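Local coordinates for catalase (Corynebacterium glutamicum atcc 13032, PDB 4B7H) that breaks down hydrogen peroxide to water and oxygen at its haem and is inhibited by nitric oxide, at the interface of chains A and B. Sequence-based numbering; all coordinates share one arbitrary frame. Chains: chain A/B, Catalase.

The interface of chains A and B. Residues chain A 366-368, 371, 387; chain B 366-368, 371, 387.
With CG anti to the backbone N (chi1 -173° and -174°), A:Tyr387 and B:Tyr387 each point the phenol at the other chain, where the rings meet face to face. This two-fold contact between subunits of the haem catalase, a tetrameric family, is a sandwich of proline, tyrosine, tyrosine and proline. Tyrosine suits the middle, with two flat faces for stacking and a hydroxyl at its tip. The rings stack nearly parallel, centroids 4.0 Å apart, the side chains crossing at about a right angle and CE2 of each ring over the centre of the other. On the outer faces sit prolines: B:Pro368 CD lies 3.7 Å from the ring centroid of A:Tyr387, a CH-pi contact, and A:Pro368 CG does the same for B:Tyr387. A stiff, compact pyrrolidine ring suits this place, laying CH groups on an aromatic face with little conformational freedom to lose.

Arginine suits the phenol tips: its flat, multi-N-H guanidinium can hold a hydroxyl and a backbone carbonyl at once. B:Arg371 grips A:Tyr387 OH end-on, NH1 at 2.7 Å and NH2 at 2.8 Å, the oxygen tilted from the guanidinium plane and the bonds well short of straight. The twin differs slightly: A:Arg371 NH1 donates to B:Tyr387 OH at 2.8 Å, but NH2 more weakly at 3.1 Å. The backbone carbonyl A:Asp366 O receives A:Arg371 NH1 at 2.9 Å, within the guanidinium plane, helping fix its rotation. A water bridges A:Tyr387 OH and B:Tyr387 OH, 2.9 Å from each.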
# COMPACT_ATOMS: atom_id res chain seq x y z
N ASP A 366 -4.53 1.06 -16.23
CA ASP A 366 -5.93 0.80 -16.55
C ASP A 366 -6.85 1.99 -16.23
O ASP A 366 -8.03 1.99 -16.61
CB ASP A 366 -6.41 -0.45 -15.83
CG ASP A 366 -5.70 -1.72 -16.31
OD1 ASP A 366 -5.32 -1.78 -17.50
OD2 ASP A 366 -5.53 -2.66 -15.51
N LEU A 367 -6.34 2.98 -15.51
CA LEU A 367 -7.17 4.15 -15.21
C LEU A 367 -7.52 4.87 -16.50
O LEU A 367 -6.71 4.91 -17.44
CB LEU A 367 -6.45 5.11 -14.28
CG LEU A 367 -6.15 4.58 -12.88
CD1 LEU A 367 -5.33 5.60 -12.13
CD2 LEU A 367 -7.44 4.26 -12.12
N PRO A 368 -8.72 5.46 -16.57
CA PRO A 368 -9.19 6.12 -17.79
C PRO A 368 -8.14 7.00 -18.51
O PRO A 368 -7.97 6.86 -19.72
CB PRO A 368 -10.38 6.93 -17.29
CG PRO A 368 -10.98 6.01 -16.24
CD PRO A 368 -9.77 5.41 -15.53
N ARG A 371 -5.16 4.76 -20.16
CA ARG A 371 -5.41 3.77 -21.20
C ARG A 371 -5.23 4.36 -22.59
O ARG A 371 -5.68 5.48 -22.85
CB ARG A 371 -6.85 3.25 -21.12
CG ARG A 371 -7.19 2.56 -19.84
CD ARG A 371 -8.36 1.62 -20.06
NE ARG A 371 -9.60 2.28 -20.47
CZ ARG A 371 -10.52 2.74 -19.63
NH1 ARG A 371 -10.32 2.65 -18.32
NH2 ARG A 371 -11.62 3.30 -20.09
N TYR A 387 -9.33 -3.62 -12.54
CA TYR A 387 -10.64 -3.30 -13.10
C TYR A 387 -10.86 -4.02 -14.41
O TYR A 387 -11.95 -4.56 -14.65
CB TYR A 387 -10.80 -1.81 -13.33
CG TYR A 387 -12.18 -1.36 -13.74
CD1 TYR A 387 -12.75 -1.76 -14.95
CD2 TYR A 387 -12.90 -0.48 -12.95
CE1 TYR A 387 -13.99 -1.34 -15.33
CE2 TYR A 387 -14.15 -0.04 -13.33
CZ TYR A 387 -14.69 -0.47 -14.51
OH TYR A 387 -15.95 -0.02 -14.85
N ASP B 366 -15.62 0.52 -6.37
CA ASP B 366 -15.76 0.89 -7.76
C ASP B 366 -15.40 -0.24 -8.73
O ASP B 366 -15.65 -0.13 -9.92
CB ASP B 366 -14.93 2.14 -8.06
CG ASP B 366 -15.41 3.39 -7.29
OD1 ASP B 366 -16.63 3.52 -7.03
OD2 ASP B 366 -14.56 4.24 -6.97
N LEU B 367 -14.81 -1.32 -8.22
CA LEU B 367 -14.51 -2.45 -9.09
C LEU B 367 -15.79 -3.07 -9.61
O LEU B 367 -16.81 -3.10 -8.90
CB LEU B 367 -13.71 -3.52 -8.34
CG LEU B 367 -12.31 -3.10 -7.87
CD1 LEU B 367 -11.70 -4.20 -7.01
CD2 LEU B 367 -11.42 -2.77 -9.08
N PRO B 368 -15.76 -3.57 -10.85
CA PRO B 368 -16.94 -4.12 -11.52
C PRO B 368 -17.82 -5.02 -10.63
O PRO B 368 -19.02 -4.79 -10.55
CB PRO B 368 -16.33 -4.89 -12.68
CG PRO B 368 -15.20 -3.99 -13.10
CD PRO B 368 -14.61 -3.48 -11.79
N ARG B 371 -19.68 -2.85 -7.69
CA ARG B 371 -20.62 -1.76 -7.97
C ARG B 371 -22.05 -2.28 -7.99
O ARG B 371 -22.31 -3.34 -8.53
CB ARG B 371 -20.33 -1.13 -9.33
CG ARG B 371 -18.95 -0.60 -9.51
CD ARG B 371 -18.96 0.41 -10.64
NE ARG B 371 -19.18 -0.15 -11.97
CZ ARG B 371 -18.18 -0.54 -12.76
NH1 ARG B 371 -16.94 -0.45 -12.33
NH2 ARG B 371 -18.43 -1.02 -13.97
N TYR B 387 -11.12 5.25 -10.40
CA TYR B 387 -11.53 5.07 -11.79
C TYR B 387 -12.78 5.87 -12.08
O TYR B 387 -12.87 6.50 -13.14
CB TYR B 387 -11.80 3.60 -12.11
CG TYR B 387 -12.11 3.27 -13.56
CD1 TYR B 387 -13.23 3.79 -14.22
CD2 TYR B 387 -11.31 2.38 -14.27
CE1 TYR B 387 -13.52 3.47 -15.52
CE2 TYR B 387 -11.61 2.04 -15.58
CZ TYR B 387 -12.69 2.58 -16.19
OH TYR B 387 -12.95 2.23 -17.50
O HOH W 1 -15.63 1.16 -17.52